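Local coordinates for protein acyl-CoA thioesterase (Alicyclobacillus acidocaldarius subsp. acidocaldarius, PDB 3RQB) that probably hydrolyses acyl-CoA thioesters, although its substrate and physiological role remain unestablished, at residues W171-P176 / T227-G232. Sequence-based numbering, arbitrary orientation.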
loop_
_atom_site.group_PDB
_atom_site.type_symbol
_atom_site.label_atom_id
_atom_site.label_comp_id
_atom_site.label_asym_id
_atom_site.label_seq_id
_atom_site.Cartn_x
_atom_site.Cartn_y
_atom_site.Cartn_z
ATOM N N TRP B 171 -13.992 -17.855 -3.754
ATOM C CA TRP B 171 -13.966 -17.847 -5.198
ATOM C C TRP B 171 -14.784 -16.650 -5.616
ATOM O O TRP B 171 -15.857 -16.391 -5.062
ATOM C CB TRP B 171 -14.585 -19.118 -5.767
ATOM C CG TRP B 171 -13.775 -20.346 -5.507
ATOM C CD1 TRP B 171 -14.098 -21.388 -4.682
ATOM C CD2 TRP B 171 -12.498 -20.662 -6.075
ATOM N NE1 TRP B 171 -13.103 -22.333 -4.702
ATOM C CE2 TRP B 171 -12.109 -21.915 -5.549
ATOM C CE3 TRP B 171 -11.644 -20.008 -6.976
ATOM C CZ2 TRP B 171 -10.899 -22.529 -5.896
ATOM C CZ3 TRP B 171 -10.443 -20.618 -7.322
ATOM C CH2 TRP B 171 -10.084 -21.866 -6.779
HETATM N N MSE B 172 -14.269 -15.907 -6.583
HETATM C CA MSE B 172 -14.950 -14.715 -7.048
HETATM C C MSE B 172 -14.634 -14.440 -8.513
HETATM O O MSE B 172 -13.528 -14.717 -8.999
HETATM C CB MSE B 172 -14.523 -13.517 -6.203
HETATM C CG MSE B 172 -13.062 -13.170 -6.408
HETATM SE SE MSE B 172 -12.230 -12.270 -4.913
HETATM C CE MSE B 172 -10.390 -12.331 -5.541
ATOM N N ARG B 173 -15.622 -13.882 -9.201
ATOM C CA ARG B 173 -15.465 -13.412 -10.562
ATOM C C ARG B 173 -16.474 -12.303 -10.777
ATOM O O ARG B 173 -17.375 -12.108 -9.963
ATOM C CB ARG B 173 -15.688 -14.539 -11.569
ATOM C CG ARG B 173 -17.110 -15.055 -11.620
ATOM C CD ARG B 173 -17.324 -15.901 -12.867
ATOM N NE ARG B 173 -18.565 -16.675 -12.825
ATOM C CZ ARG B 173 -19.781 -16.147 -12.958
ATOM N NH1 ARG B 173 -19.916 -14.837 -13.123
ATOM N NH2 ARG B 173 -20.861 -16.924 -12.922
ATOM N N ASP B 174 -16.292 -11.539 -11.844
ATOM C CA ASP B 174 -17.329 -10.618 -12.280
ATOM C C ASP B 174 -18.577 -11.424 -12.560
ATOM O O ASP B 174 -18.503 -12.541 -13.067
ATOM C CB ASP B 174 -16.925 -9.909 -13.571
ATOM C CG ASP B 174 -15.623 -9.138 -13.435
ATOM O OD1 ASP B 174 -14.612 -9.540 -14.066
ATOM O OD2 ASP B 174 -15.619 -8.127 -12.696
ATOM N N ASP B 175 -19.725 -10.864 -12.212
ATOM C CA ASP B 175 -20.977 -11.380 -12.727
ATOM C C ASP B 175 -21.714 -10.196 -13.341
ATOM O O ASP B 175 -21.654 -9.086 -12.811
ATOM C CB ASP B 175 -21.810 -12.016 -11.604
ATOM C CG ASP B 175 -22.973 -12.866 -12.135
ATOM O OD1 ASP B 175 -22.742 -13.714 -13.034
ATOM O OD2 ASP B 175 -24.117 -12.683 -11.652
ATOM N N PRO B 176 -22.371 -10.410 -14.490
ATOM C CA PRO B 176 -22.196 -11.593 -15.330
ATOM C C PRO B 176 -20.767 -11.643 -15.825
ATOM O O PRO B 176 -20.078 -10.617 -15.815
ATOM C CB PRO B 176 -23.137 -11.327 -16.509
ATOM C CG PRO B 176 -23.362 -9.875 -16.499
ATOM C CD PRO B 176 -23.366 -9.493 -15.057
ATOM N N THR B 227 -12.689 -15.346 -18.242
ATOM C CA THR B 227 -13.813 -15.328 -17.314
ATOM C C THR B 227 -13.639 -16.297 -16.151
ATOM O O THR B 227 -14.533 -16.445 -15.321
ATOM C CB THR B 227 -15.116 -15.656 -18.044
ATOM O OG1 THR B 227 -14.938 -16.868 -18.794
ATOM C CG2 THR B 227 -15.488 -14.524 -18.993
ATOM N N ASN B 228 -12.498 -16.969 -16.091
ATOM C CA ASN B 228 -12.272 -17.945 -15.036
ATOM C C ASN B 228 -12.341 -17.324 -13.647
ATOM O O ASN B 228 -11.881 -16.196 -13.441
ATOM C CB ASN B 228 -10.925 -18.613 -15.238
ATOM C CG ASN B 228 -10.758 -19.157 -16.637
ATOM O OD1 ASN B 228 -11.568 -18.889 -17.537
ATOM N ND2 ASN B 228 -9.695 -19.923 -16.835
ATOM N N GLU B 229 -12.907 -18.070 -12.697
ATOM C CA GLU B 229 -13.033 -17.600 -11.318
ATOM C C GLU B 229 -11.662 -17.463 -10.660
ATOM O O GLU B 229 -10.689 -18.064 -11.110
ATOM C CB GLU B 229 -13.924 -18.539 -10.493
ATOM C CG GLU B 229 -15.380 -18.523 -10.908
ATOM C CD GLU B 229 -16.270 -19.337 -9.988
ATOM O OE1 GLU B 229 -16.551 -18.864 -8.856
ATOM O OE2 GLU B 229 -16.690 -20.442 -10.412
ATOM N N LEU B 230 -11.585 -16.658 -9.603
ATOM C CA LEU B 230 -10.328 -16.466 -8.884
ATOM C C LEU B 230 -10.484 -16.713 -7.394
ATOM O O LEU B 230 -11.593 -16.671 -6.848
ATOM C CB LEU B 230 -9.806 -15.053 -9.093
ATOM C CG LEU B 230 -9.884 -14.600 -10.542
ATOM C CD1 LEU B 230 -9.509 -13.136 -10.642
ATOM C CD2 LEU B 230 -8.984 -15.473 -11.395
ATOM N N LEU B 231 -9.356 -16.963 -6.740
ATOM C CA LEU B 231 -9.363 -17.178 -5.309
ATOM C C LEU B 231 -8.707 -16.024 -4.590
ATOM O O LEU B 231 -7.501 -15.814 -4.710
ATOM C CB LEU B 231 -8.618 -18.454 -4.957
ATOM C CG LEU B 231 -8.793 -18.733 -3.470
ATOM C CD1 LEU B 231 -10.219 -19.193 -3.229
ATOM C CD2 LEU B 231 -7.783 -19.753 -2.959
ATOM N N GLY B 232 -9.499 -15.260 -3.855
ATOM C CA GLY B 232 -8.945 -14.237 -2.988
ATOM C C GLY B 232 -8.689 -14.751 -1.581
ATOM O O GLY B 232 -9.377 -15.649 -1.093
#
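In the C-terminal hotdog domain of this double-hotdog protein, the end of strand 168-174 pairs antiparallel with the beginning of strand 230-240, while strand 150-156 lies on the other flank of 168-174. Met172 and Leu230 form a hydrogen-bonded pair: Met172 N donates to Leu230 O over 2.8 Å, in the carbonyl plane, whereas Leu230 N reaches Met172 O from above its carbonyl plane, also at 2.8 Å. The neighbouring pair, Trp171 with Leu231, is non-hydrogen-bonded. Here the Trp171 CG is anti to the carbonyl carbon (chi1 -69°), and the indole receives Leu231 CD1 over one face, a CH-pi contact 4.0 Å from the six-membered ring centroid; the indole NE1 is bonded to Pro130 O. On the opposite face of the sheet, Met172, a selenomethionine, extends beyond CG and lays its CE 3.5 Å from Gly232 N. Helix 182-188 packs against this face, its Leu188 touching both Met172 and Leu230.

Beyond the paired residues, the aliphatic part of Arg173 crosses Glu229 obliquely, CD lying 3.8 Å from Glu229 CG. Their charged ends do not meet: the Glu229 carboxylate forms a salt bridge with Arg153 on strand 150-156. The Arg173 side chain instead runs forward beside its own chain, and its NH1 bonds to both residues that follow. An alanine here would remove these bonds and the packing of CG and CD on Glu229 CG, and would probably leave the segment leading to the cis peptide of Pro176 less firmly held. Both bonds lie in the guanidinium plane: Arg173 NH1 reaches Asp174 O at 2.7 Å and the anti lone pair of Asp175 OD1 at 3.0 Å, the latter a nearly straight salt bridge (168°).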